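Local coordinates for caspase recruitment domain-containing protein 19 (Homo sapiens, PDB 4FH0) that plays a role in inhibiting the effects of BCL10-induced NF-kappa-B activation and associates with BCL10 through its caspase recruitment domain, the part present here, at residues D9-D14 against D65-L70; P16-T19 against R23-E26; E26-R31 against I87-L92; R83-Y86 against P91-S94. The protein carries 2 engineered substitutions. One frame throughout, in Å; residues are numbered along the deposited sequence.

Contact 1: D9-D14 against D65-L70. Engineered in segment 65-70: Met-67 (natural residue Leu). With SO4 (sulfate ion), chain C.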
loop_
_atom_site.group_PDB
_atom_site.type_symbol
_atom_site.label_atom_id
_atom_site.label_comp_id
_atom_site.label_asym_id
_atom_site.label_seq_id
_atom_site.Cartn_x
_atom_site.Cartn_y
_atom_site.Cartn_z
ATOM N N ASP A 9 -6.281 11.875 1.678
ATOM C CA ASP A 9 -5.793 12.588 2.869
ATOM C C ASP A 9 -5.349 11.616 3.954
ATOM O O ASP A 9 -4.314 11.814 4.594
ATOM C CB ASP A 9 -6.854 13.515 3.490
ATOM C CG ASP A 9 -7.303 14.605 2.586
ATOM O OD1 ASP A 9 -6.453 15.231 1.919
ATOM O OD2 ASP A 9 -8.538 14.833 2.569
ATOM N N ARG A 10 -6.106 10.544 4.144
ATOM C CA ARG A 10 -5.733 9.552 5.141
ATOM C C ARG A 10 -4.379 8.950 4.797
ATOM O O ARG A 10 -3.508 8.800 5.661
ATOM C CB ARG A 10 -6.797 8.452 5.238
ATOM C CG ARG A 10 -8.087 8.939 5.862
ATOM C CD ARG A 10 -9.089 7.806 6.060
ATOM N NE ARG A 10 -8.557 6.811 6.973
ATOM C CZ ARG A 10 -8.981 5.558 7.075
ATOM N NH1 ARG A 10 -9.984 5.114 6.333
ATOM N NH2 ARG A 10 -8.381 4.756 7.929
ATOM N N LEU A 11 -4.184 8.599 3.533
ATOM C CA LEU A 11 -2.939 7.948 3.137
ATOM C C LEU A 11 -1.744 8.872 3.341
ATOM O O LEU A 11 -0.683 8.429 3.804
ATOM C CB LEU A 11 -2.997 7.439 1.696
ATOM C CG LEU A 11 -1.888 6.437 1.358
ATOM C CD1 LEU A 11 -1.932 5.214 2.281
ATOM C CD2 LEU A 11 -1.963 6.019 -0.088
ATOM N N VAL A 12 -1.902 10.144 2.993
ATOM C CA VAL A 12 -0.840 11.109 3.244
ATOM C C VAL A 12 -0.527 11.144 4.727
ATOM O O VAL A 12 0.639 11.106 5.118
ATOM C CB VAL A 12 -1.236 12.509 2.729
ATOM C CG1 VAL A 12 -0.329 13.606 3.329
ATOM C CG2 VAL A 12 -1.202 12.528 1.212
ATOM N N GLN A 13 -1.563 11.200 5.555
ATOM C CA GLN A 13 -1.365 11.244 6.999
ATOM C C GLN A 13 -0.635 9.996 7.504
ATOM O O GLN A 13 0.281 10.103 8.302
ATOM C CB GLN A 13 -2.694 11.382 7.752
ATOM C CG GLN A 13 -2.502 11.485 9.257
ATOM C CD GLN A 13 -3.810 11.557 10.046
ATOM O OE1 GLN A 13 -4.900 11.665 9.477
ATOM N NE2 GLN A 13 -3.701 11.460 11.369
ATOM N N ASP A 14 -1.035 8.830 7.010
ATOM C CA ASP A 14 -0.527 7.556 7.495
ATOM C C ASP A 14 0.810 7.123 6.916
ATOM O O ASP A 14 1.371 6.131 7.371
ATOM C CB ASP A 14 -1.545 6.451 7.179
ATOM C CG ASP A 14 -2.799 6.535 8.020
ATOM O OD1 ASP A 14 -2.753 7.142 9.111
ATOM O OD2 ASP A 14 -3.835 5.960 7.613
ATOM N N ASP A 65 7.552 4.396 -2.664
ATOM C CA ASP A 65 7.184 4.612 -4.061
ATOM C C ASP A 65 5.737 4.187 -4.310
ATOM O O ASP A 65 5.025 4.834 -5.056
ATOM C CB ASP A 65 8.142 3.882 -5.011
ATOM C CG ASP A 65 9.504 4.515 -5.062
ATOM O OD1 ASP A 65 9.671 5.642 -4.557
ATOM O OD2 ASP A 65 10.411 3.860 -5.613
ATOM N N LEU A 66 5.291 3.119 -3.659
ATOM C CA LEU A 66 3.895 2.700 -3.775
ATOM C C LEU A 66 2.982 3.782 -3.209
ATOM O O LEU A 66 1.956 4.115 -3.807
ATOM C CB LEU A 66 3.673 1.362 -3.068
ATOM C CG LEU A 66 2.221 0.871 -3.103
ATOM C CD1 LEU A 66 1.708 0.657 -4.495
ATOM C CD2 LEU A 66 2.095 -0.417 -2.283
HETATM N N MSE A 67 3.342 4.333 -2.054
HETATM C CA MSE A 67 2.520 5.390 -1.484
HETATM C C MSE A 67 2.420 6.582 -2.414
HETATM O O MSE A 67 1.341 7.129 -2.588
HETATM C CB MSE A 67 3.062 5.857 -0.137
HETATM C CG MSE A 67 3.150 4.776 0.913
HETATM SE SE MSE A 67 1.425 3.912 1.303
HETATM C CE MSE A 67 1.763 2.228 0.414
ATOM N N SER A 68 3.538 6.977 -3.024
ATOM C CA SER A 68 3.514 8.090 -3.957
ATOM C C SER A 68 2.629 7.778 -5.147
ATOM O O SER A 68 1.897 8.634 -5.625
ATOM C CB SER A 68 4.921 8.412 -4.434
ATOM O OG SER A 68 5.729 8.838 -3.361
ATOM N N HIS A 69 2.732 6.561 -5.654
ATOM C CA HIS A 69 1.920 6.130 -6.772
ATOM C C HIS A 69 0.427 6.220 -6.460
ATOM O O HIS A 69 -0.346 6.748 -7.258
ATOM C CB HIS A 69 2.322 4.705 -7.134
ATOM C CG HIS A 69 1.517 4.111 -8.243
ATOM N ND1 HIS A 69 2.026 3.931 -9.506
ATOM C CD2 HIS A 69 0.251 3.638 -8.275
ATOM C CE1 HIS A 69 1.102 3.383 -10.274
ATOM N NE2 HIS A 69 0.011 3.208 -9.557
ATOM N N LEU A 70 0.022 5.726 -5.291
ATOM C CA LEU A 70 -1.387 5.736 -4.919
ATOM C C LEU A 70 -1.881 7.152 -4.690
ATOM O O LEU A 70 -2.988 7.495 -5.104
ATOM C CB LEU A 70 -1.598 4.894 -3.667
ATOM C CG LEU A 70 -1.294 3.403 -3.793
ATOM C CD1 LEU A 70 -1.193 2.786 -2.421
ATOM C CD2 LEU A 70 -2.353 2.693 -4.623
HETATM S S SO4 C . -10.700 1.484 6.300
HETATM O O1 SO4 C . -9.449 2.057 6.807
HETATM O O2 SO4 C . -11.510 2.541 5.704
HETATM O O3 SO4 C . -10.430 0.414 5.347
HETATM O O4 SO4 C . -11.447 0.893 7.427
#

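Contact 2: P16-T19 against R23-E26. Engineered in segment 16-19: Met-17 (natural residue Phe). With SO4 (sulfate ion), chain D.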
loop_
_atom_site.group_PDB
_atom_site.type_symbol
_atom_site.label_atom_id
_atom_site.label_comp_id
_atom_site.label_asym_id
_atom_site.label_seq_id
_atom_site.Cartn_x
_atom_site.Cartn_y
_atom_site.Cartn_z
ATOM N N PRO A 16 4.078 8.164 6.847
ATOM C CA PRO A 16 5.267 7.967 7.688
ATOM C C PRO A 16 5.173 6.750 8.620
ATOM O O PRO A 16 6.145 6.001 8.740
ATOM C CB PRO A 16 5.392 9.311 8.431
ATOM C CG PRO A 16 4.782 10.266 7.510
ATOM C CD PRO A 16 3.615 9.557 6.887
HETATM N N MSE A 17 4.018 6.492 9.214
HETATM C CA MSE A 17 3.877 5.300 10.044
HETATM C C MSE A 17 3.936 4.017 9.209
HETATM O O MSE A 17 4.630 3.077 9.570
HETATM C CB MSE A 17 2.592 5.364 10.862
HETATM C CG MSE A 17 2.748 6.241 12.090
HETATM SE SE MSE A 17 1.287 6.028 13.351
HETATM C CE MSE A 17 1.594 4.164 13.820
ATOM N N LEU A 18 3.183 3.970 8.118
ATOM C CA LEU A 18 3.132 2.790 7.238
ATOM C C LEU A 18 4.497 2.371 6.735
ATOM O O LEU A 18 4.762 1.181 6.554
ATOM C CB LEU A 18 2.223 3.065 6.016
ATOM C CG LEU A 18 0.719 2.975 6.238
ATOM C CD1 LEU A 18 0.005 3.648 5.082
ATOM C CD2 LEU A 18 0.313 1.524 6.319
ATOM N N THR A 19 5.354 3.351 6.478
ATOM C CA THR A 19 6.664 3.099 5.872
ATOM C C THR A 19 7.765 2.944 6.921
ATOM O O THR A 19 8.909 2.690 6.589
ATOM C CB THR A 19 7.050 4.196 4.876
ATOM O OG1 THR A 19 7.106 5.467 5.536
ATOM C CG2 THR A 19 6.043 4.257 3.712
ATOM N N ARG A 23 6.972 -2.099 10.233
ATOM C CA ARG A 23 5.514 -2.010 10.236
ATOM C C ARG A 23 4.861 -3.005 9.277
ATOM O O ARG A 23 3.873 -3.649 9.639
ATOM C CB ARG A 23 5.107 -0.574 9.995
ATOM C CG ARG A 23 5.549 0.337 11.223
ATOM C CD ARG A 23 4.373 0.646 11.983
ATOM N NE ARG A 23 4.638 1.247 13.283
ATOM C CZ ARG A 23 5.109 2.471 13.503
ATOM N NH1 ARG A 23 5.514 3.260 12.514
ATOM N NH2 ARG A 23 5.189 2.891 14.753
ATOM N N LEU A 24 5.422 -3.137 8.081
ATOM C CA LEU A 24 4.951 -4.097 7.110
ATOM C C LEU A 24 6.107 -5.010 6.731
ATOM O O LEU A 24 7.237 -4.564 6.509
ATOM C CB LEU A 24 4.410 -3.395 5.867
ATOM C CG LEU A 24 3.042 -2.753 6.036
ATOM C CD1 LEU A 24 2.767 -1.805 4.892
ATOM C CD2 LEU A 24 1.976 -3.833 6.109
ATOM N N SER A 25 5.819 -6.298 6.668
ATOM C CA SER A 25 6.791 -7.271 6.197
ATOM C C SER A 25 6.724 -7.444 4.692
ATOM O O SER A 25 5.736 -7.080 4.055
ATOM C CB SER A 25 6.549 -8.621 6.839
ATOM O OG SER A 25 5.358 -9.179 6.333
ATOM N N GLU A 26 7.755 -8.075 4.136
ATOM C CA GLU A 26 7.761 -8.361 2.718
ATOM C C GLU A 26 6.537 -9.192 2.333
ATOM O O GLU A 26 5.902 -8.923 1.318
ATOM C CB GLU A 26 9.047 -9.077 2.316
ATOM C CG GLU A 26 9.152 -9.378 0.831
ATOM C CD GLU A 26 9.440 -8.144 0.012
ATOM O OE1 GLU A 26 10.371 -7.410 0.377
ATOM O OE2 GLU A 26 8.730 -7.890 -0.991
HETATM S S SO4 D . 5.515 -0.679 16.326
HETATM O O1 SO4 D . 5.054 0.646 16.717
HETATM O O2 SO4 D . 4.940 -1.057 15.017
HETATM O O3 SO4 D . 6.963 -0.594 16.127
HETATM O O4 SO4 D . 5.217 -1.682 17.340
HETATM O O HOH W 1 7.101 5.888 11.493
HETATM O O HOH W 2 6.883 -0.636 6.867
#

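Contact 3: E26-R31 against I87-L92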
loop_
_atom_site.group_PDB
_atom_site.type_symbol
_atom_site.label_atom_id
_atom_site.label_comp_id
_atom_site.label_asym_id
_atom_site.label_seq_id
_atom_site.Cartn_x
_atom_site.Cartn_y
_atom_site.Cartn_z
ATOM N N GLU A 26 7.755 -8.075 4.136
ATOM C CA GLU A 26 7.761 -8.361 2.718
ATOM C C GLU A 26 6.537 -9.192 2.333
ATOM O O GLU A 26 5.902 -8.923 1.318
ATOM C CB GLU A 26 9.047 -9.077 2.316
ATOM C CG GLU A 26 9.152 -9.378 0.831
ATOM C CD GLU A 26 9.440 -8.144 0.012
ATOM O OE1 GLU A 26 10.371 -7.410 0.377
ATOM O OE2 GLU A 26 8.730 -7.890 -0.991
ATOM N N GLN A 27 6.222 -10.214 3.127
ATOM C CA GLN A 27 5.068 -11.045 2.789
ATOM C C GLN A 27 3.789 -10.238 2.800
ATOM O O GLN A 27 2.949 -10.435 1.939
ATOM C CB GLN A 27 4.950 -12.250 3.722
ATOM C CG GLN A 27 6.074 -13.257 3.561
ATOM C CD GLN A 27 6.002 -14.052 2.243
ATOM O OE1 GLN A 27 5.074 -13.901 1.461
ATOM N NE2 GLN A 27 6.988 -14.920 2.016
ATOM N N GLN A 28 3.612 -9.346 3.771
ATOM C CA GLN A 28 2.386 -8.539 3.783
ATOM C C GLN A 28 2.318 -7.634 2.564
ATOM O O GLN A 28 1.270 -7.509 1.935
ATOM C CB GLN A 28 2.289 -7.710 5.074
ATOM C CG GLN A 28 2.066 -8.541 6.336
ATOM C CD GLN A 28 2.224 -7.703 7.592
ATOM O OE1 GLN A 28 3.179 -6.963 7.739
ATOM N NE2 GLN A 28 1.263 -7.806 8.501
ATOM N N VAL A 29 3.422 -6.969 2.258
ATOM C CA VAL A 29 3.444 -6.076 1.119
ATOM C C VAL A 29 3.165 -6.859 -0.168
ATOM O O VAL A 29 2.436 -6.404 -1.057
ATOM C CB VAL A 29 4.779 -5.308 1.041
ATOM C CG1 VAL A 29 4.884 -4.531 -0.272
ATOM C CG2 VAL A 29 4.898 -4.393 2.272
ATOM N N ASP A 30 3.775 -8.030 -0.292
ATOM C CA ASP A 30 3.576 -8.812 -1.497
ATOM C C ASP A 30 2.106 -9.159 -1.682
ATOM O O ASP A 30 1.594 -9.103 -2.810
ATOM C CB ASP A 30 4.423 -10.079 -1.445
ATOM C CG ASP A 30 5.901 -9.787 -1.439
ATOM O OD1 ASP A 30 6.316 -8.607 -1.658
ATOM O OD2 ASP A 30 6.643 -10.753 -1.185
ATOM N N ARG A 31 1.424 -9.522 -0.596
ATOM C CA ARG A 31 0.013 -9.866 -0.698
ATOM C C ARG A 31 -0.854 -8.648 -0.995
ATOM O O ARG A 31 -1.851 -8.764 -1.701
ATOM C CB ARG A 31 -0.462 -10.544 0.572
ATOM C CG ARG A 31 0.166 -11.903 0.732
ATOM C CD ARG A 31 -0.163 -12.494 2.047
ATOM N NE ARG A 31 0.341 -13.850 2.142
ATOM C CZ ARG A 31 0.592 -14.484 3.282
ATOM N NH1 ARG A 31 0.425 -13.886 4.458
ATOM N NH2 ARG A 31 1.036 -15.723 3.244
ATOM N N ILE A 87 -7.190 -6.509 4.769
ATOM C CA ILE A 87 -7.159 -7.959 4.492
ATOM C C ILE A 87 -5.841 -8.602 4.937
ATOM O O ILE A 87 -5.854 -9.666 5.576
ATOM C CB ILE A 87 -7.398 -8.264 2.987
ATOM C CG1 ILE A 87 -8.804 -7.814 2.597
ATOM C CG2 ILE A 87 -7.167 -9.761 2.684
ATOM C CD1 ILE A 87 -9.042 -7.817 1.117
ATOM N N HIS A 88 -4.710 -7.974 4.589
ATOM C CA HIS A 88 -3.403 -8.608 4.764
ATOM C C HIS A 88 -2.539 -8.111 5.921
ATOM O O HIS A 88 -1.504 -8.710 6.211
ATOM C CB HIS A 88 -2.631 -8.513 3.446
ATOM C CG HIS A 88 -3.300 -9.246 2.335
ATOM N ND1 HIS A 88 -3.481 -10.613 2.364
ATOM C CD2 HIS A 88 -3.867 -8.810 1.188
ATOM C CE1 HIS A 88 -4.113 -10.990 1.269
ATOM N NE2 HIS A 88 -4.373 -9.915 0.545
ATOM N N ALA A 89 -2.931 -7.045 6.573
ATOM C CA ALA A 89 -2.205 -6.493 7.705
ATOM C C ALA A 89 -3.133 -5.879 8.725
ATOM O O ALA A 89 -2.997 -4.808 9.078
ATOM C CB ALA A 89 -1.193 -5.440 7.248
ATOM N N GLN A 90 -4.115 -6.643 9.153
ATOM C CA GLN A 90 -5.154 -6.087 10.003
ATOM C C GLN A 90 -4.661 -5.378 11.269
ATOM O O GLN A 90 -5.165 -4.313 11.595
ATOM C CB GLN A 90 -6.211 -7.147 10.326
ATOM C CG GLN A 90 -7.474 -6.544 10.916
ATOM C CD GLN A 90 -7.409 -6.372 12.413
ATOM O OE1 GLN A 90 -6.750 -7.141 13.121
ATOM N NE2 GLN A 90 -8.079 -5.332 12.906
ATOM N N PRO A 91 -3.687 -5.957 11.981
ATOM C CA PRO A 91 -3.218 -5.256 13.177
ATOM C C PRO A 91 -2.714 -3.849 12.871
ATOM O O PRO A 91 -3.034 -2.884 13.564
ATOM C CB PRO A 91 -2.107 -6.168 13.681
ATOM C CG PRO A 91 -2.544 -7.513 13.240
ATOM C CD PRO A 91 -3.116 -7.306 11.881
ATOM N N LEU A 92 -1.936 -3.715 11.818
ATOM C CA LEU A 92 -1.436 -2.400 11.433
ATOM C C LEU A 92 -2.581 -1.474 11.007
ATOM O O LEU A 92 -2.654 -0.308 11.410
ATOM C CB LEU A 92 -0.358 -2.516 10.348
ATOM C CG LEU A 92 0.168 -1.165 9.877
ATOM C CD1 LEU A 92 0.777 -0.350 11.005
ATOM C CD2 LEU A 92 1.198 -1.409 8.777
HETATM O O HOH W 3 0.107 -6.121 10.951
HETATM O O HOH W 4 -0.432 -11.094 5.384
#

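Contact 4: R83-Y86 against P91-S94. With SO4 (sulfate ion), chain C.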
loop_
_atom_site.group_PDB
_atom_site.type_symbol
_atom_site.label_atom_id
_atom_site.label_comp_id
_atom_site.label_asym_id
_atom_site.label_seq_id
_atom_site.Cartn_x
_atom_site.Cartn_y
_atom_site.Cartn_z
ATOM N N ARG A 83 -8.418 -1.182 1.892
ATOM C CA ARG A 83 -9.066 -2.475 1.959
ATOM C C ARG A 83 -8.025 -3.594 1.932
ATOM O O ARG A 83 -8.101 -4.551 2.703
ATOM C CB ARG A 83 -10.078 -2.657 0.834
ATOM C CG ARG A 83 -10.653 -4.088 0.854
ATOM C CD ARG A 83 -11.949 -4.185 0.091
ATOM N NE ARG A 83 -12.353 -5.568 -0.191
ATOM C CZ ARG A 83 -11.979 -6.237 -1.278
ATOM N NH1 ARG A 83 -11.182 -5.660 -2.172
ATOM N NH2 ARG A 83 -12.395 -7.473 -1.483
ATOM N N ALA A 84 -7.021 -3.473 1.073
ATOM C CA ALA A 84 -5.974 -4.485 0.985
ATOM C C ALA A 84 -5.188 -4.587 2.287
ATOM O O ALA A 84 -4.778 -5.675 2.721
ATOM C CB ALA A 84 -5.034 -4.166 -0.191
ATOM N N LEU A 85 -4.946 -3.442 2.910
ATOM C CA LEU A 85 -4.262 -3.402 4.197
ATOM C C LEU A 85 -5.082 -4.084 5.286
ATOM O O LEU A 85 -4.550 -4.813 6.121
ATOM C CB LEU A 85 -3.970 -1.953 4.582
ATOM C CG LEU A 85 -3.042 -1.719 5.759
ATOM C CD1 LEU A 85 -1.604 -2.038 5.407
ATOM C CD2 LEU A 85 -3.179 -0.274 6.252
ATOM N N TYR A 86 -6.387 -3.844 5.304
ATOM C CA TYR A 86 -7.264 -4.572 6.222
ATOM C C TYR A 86 -7.148 -6.074 6.015
ATOM O O TYR A 86 -7.010 -6.846 6.974
ATOM C CB TYR A 86 -8.734 -4.163 6.053
ATOM C CG TYR A 86 -9.670 -5.155 6.712
ATOM C CD1 TYR A 86 -9.816 -5.197 8.076
ATOM C CD2 TYR A 86 -10.378 -6.063 5.953
ATOM C CE1 TYR A 86 -10.638 -6.125 8.673
ATOM C CE2 TYR A 86 -11.213 -6.997 6.536
ATOM C CZ TYR A 86 -11.335 -7.024 7.897
ATOM O OH TYR A 86 -12.162 -7.930 8.512
ATOM N N PRO A 91 -3.687 -5.957 11.981
ATOM C CA PRO A 91 -3.218 -5.256 13.177
ATOM C C PRO A 91 -2.714 -3.849 12.871
ATOM O O PRO A 91 -3.034 -2.884 13.564
ATOM C CB PRO A 91 -2.107 -6.168 13.681
ATOM C CG PRO A 91 -2.544 -7.513 13.240
ATOM C CD PRO A 91 -3.116 -7.306 11.881
ATOM N N LEU A 92 -1.936 -3.715 11.818
ATOM C CA LEU A 92 -1.436 -2.400 11.433
ATOM C C LEU A 92 -2.581 -1.474 11.007
ATOM O O LEU A 92 -2.654 -0.308 11.410
ATOM C CB LEU A 92 -0.358 -2.516 10.348
ATOM C CG LEU A 92 0.168 -1.165 9.877
ATOM C CD1 LEU A 92 0.777 -0.350 11.005
ATOM C CD2 LEU A 92 1.198 -1.409 8.777
ATOM N N HIS A 93 -3.476 -2.018 10.196
ATOM C CA HIS A 93 -4.642 -1.293 9.713
ATOM C C HIS A 93 -5.409 -0.678 10.868
ATOM O O HIS A 93 -5.796 0.484 10.819
ATOM C CB HIS A 93 -5.520 -2.243 8.908
ATOM C CG HIS A 93 -6.758 -1.612 8.351
ATOM N ND1 HIS A 93 -7.940 -1.533 9.058
ATOM C CD2 HIS A 93 -7.003 -1.067 7.135
ATOM C CE1 HIS A 93 -8.856 -0.944 8.304
ATOM N NE2 HIS A 93 -8.319 -0.673 7.125
ATOM N N SER A 94 -5.594 -1.445 11.933
ATOM C CA SER A 94 -6.368 -0.976 13.065
ATOM C C SER A 94 -5.648 0.129 13.857
ATOM O O SER A 94 -6.282 0.928 14.521
ATOM C CB SER A 94 -6.738 -2.150 13.978
ATOM O OG SER A 94 -5.603 -2.681 14.629
HETATM S S SO4 C . -10.700 1.484 6.300
HETATM O O1 SO4 C . -9.449 2.057 6.807
HETATM O O2 SO4 C . -11.510 2.541 5.704
HETATM O O3 SO4 C . -10.430 0.414 5.347
HETATM O O4 SO4 C . -11.447 0.893 7.427
#

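Contact 1: D9-D14 against D65-L70
Leu-11 of helix 7-18 meets Met-67 and Leu-70 of helix 59-73 in a small, wholly apolar contact inside the helical bundle. All three side chains are buried, and no hydrogen bond crosses between the segments. The two methyls of Leu-11 divide the work. CD1 lies against the selenium of Met-67, with Leu-11 CD1 to Met-67 SE at 3.7 Å. CD2 rests on the base of Leu-70, with Leu-11 CD2 to Leu-70 CB at 3.8 Å. Leu-11 crosses each partner at about a right angle. Its CG stands anti to the backbone N (chi1 -165°), which turns the fork toward helix 59-73. Met-67 is an engineered selenomethionine in place of the natural leucine. Its chain bends at chi2 (-58°) and again at chi3; selenium, rather than CE, touches Leu-11.

The caspase recruitment domain is a six-helix bundle of the death fold, and this contact joins its first and fourth helices. Phe-81 of helix 75-88 packs on all three residues.

Arg-10, next to Leu-11, takes no part in this packing. Its guanidinium meets a sulfate, probably from the crystallisation liquor, edge-on. Arg-10 NH1 reaches sulfate O2 at 3.1 Å and also bonds O1, which NH2 shares. Tyr-7, His-93 and Arg-99 bond the same ion, while Arg-10 NE bonds Ser-98 OG and the side chain makes a cation-pi contact with Tyr-82.

Contact 2: P16-T19 against R23-E26
Arg-23 reaches back to the end of helix 7-18 and hydrogen-bonds the backbone carbonyl of Met-17. Arg-23 NH1 lies 3.1 Å from Met-17 O, in the carbonyl plane and on a lone pair. The oxygen sits 18° out of the guanidinium plane. The chain of Arg-23 bends at chi2 (-105°), and its CG and CD also pass close to this oxygen. Met-17, an engineered selenomethionine where the natural residue is phenylalanine, lays its terminal methyl over one guanidinium face. Met-17 CE is 3.9 Å from Arg-23 CZ. This side chain has a second deposited conformer, so the methyl need not always be there.

Deeper in, Leu-18 CD2 approaches Leu-24 CD1 at 4.4 Å, a looser apolar touch. Two waters extend the link. One joins Pro-16 O to Arg-23 NH1, and the other takes a hydrogen from Leu-24 N and gives one to Leu-18 O.

On its far edge Arg-23 binds a sulfate, probably from the crystallisation liquor. Arg-23 NE is 2.9 Å from sulfate O2, and NH2 bonds O1. Arg-95 also holds this ion. Leu-92 of helix 90-95 packs against Leu-18, Arg-23 and Leu-24, and Ser-25 is the N-cap of helix 26-37. The loop joins the first two helices of the caspase recruitment domain. The Met-17 carbonyl, and in this crystal the sulfate, would be expected to stabilise a positive charge on Arg-23.

Contact 3: E26-R31 against I87-L92
His-88 has the most surface buried here, and the CB of Arg-31 sits squarely over its imidazole ring. This CH-pi contact places Arg-31 CB 3.6 Å from the centroid of the His-88 ring, 13° off the normal. The two side chains cross at about a right angle. Arg-31 runs extended from CG to NE, which carries its guanidinium beyond the ring. The opposite face of the ring is covered by Ile-87 CG2, and His-88 NE2 bonds Gln-35 OE1 of helix 26-37. The ring is therefore held on both faces and at one nitrogen. An alanine in place of His-88 would probably leave Arg-31 CB without its aromatic cover and Gln-35 OE1 without this partner.

Gln-28 lies alongside the turn between helix 75-88 and helix 90-95. Gln-28 CG is 3.6 Å from His-88 O, and Gln-28 NE2 is 3.6 Å from Ala-89 CB. Its amide is bonded at both ends: OE1 takes the N-H of Ser-25, and NE2 gives a hydrogen to a water that also accepts one from Leu-92 N.

The contact docks the start of the second helix of the death fold on the break between the last two. Ala-89 is the first residue to leave helix 75-88 and stands at the N-cap position of helix 90-95. A second water gives a hydrogen to His-88 O at 2.7 Å and accepts one from Arg-31 NH1. With no direct hydrogen bond between the segments, the polar link is made through water, beside CH-pi and van der Waals contacts.

Contact 4: R83-Y86 against P91-S94
Tyr-86 and His-93 bring their backbones to within 5.5 Å, CA to CA, where helix 75-88 and helix 90-95 lie close after the short turn between them. His-93 points its CB toward the facing helix, and its ring lies over the backbone of Tyr-86. CG stands anti to the backbone N (chi1 -180°), which lays one imidazole face on Tyr-86. His-93 CD2 comes 3.4 Å from Tyr-86 N. In a CH-pi contact, Tyr-86 CB is 3.7 Å from the centroid of the His-93 ring and almost on its normal. The phenol ring lies beyond, presenting its edge to the same imidazole. The pair is T-shaped, with the planes 70° apart and the centroids of the Tyr-86 and His-93 rings 5.7 Å apart.

Leu-85 adds the apolar side. Leu-85 CD2 lies 3.9 Å from His-93 CA, and Leu-85 CD1 meets Leu-92 CD2 more loosely at 4.4 Å.

The ring edge of His-93 is used by a sulfate, probably from the crystallisation liquor. His-93 NE2 donates to sulfate O3 at 3.0 Å, with the oxygen in the ring plane. Tyr-7, Arg-10 and Arg-99 bond the same ion. An alanine at His-93 would probably leave the backbone and CB of Tyr-86 uncovered on this side and deprive the anion of one donor.

The two helices are the last of the six in the caspase recruitment domain. Leu-18 of helix 7-18 packs on both Leu-85 and Leu-92, and Ile-32 of helix 26-37 packs on Leu-85 and Ala-84.

All four contacts lie within the one caspase recruitment domain. Contact 1 joins helix 7-18 to helix 59-73, and contact 2, which falls between its segments in the sequence, closes the loop from helix 7-18 to helix 26-37. Their centres are about 12 Å apart, and Leu-18 touches both Leu-11 and Met-67. Contact 3 shares Glu-26 with contact 2, and Pro-91 and Leu-92 with contact 4, whose centre is about 7 Å away. Contacts 1 and 3 lie on opposite sides of the chain's centre, about 16 Å apart. Leu-24 packs on Leu-92, tying the loop before helix 26-37 to helix 90-95. In this crystal one sulfate touches contacts 1 and 4. Together the contacts join early and late helices into one compact bundle, the domain that associates with BCL10.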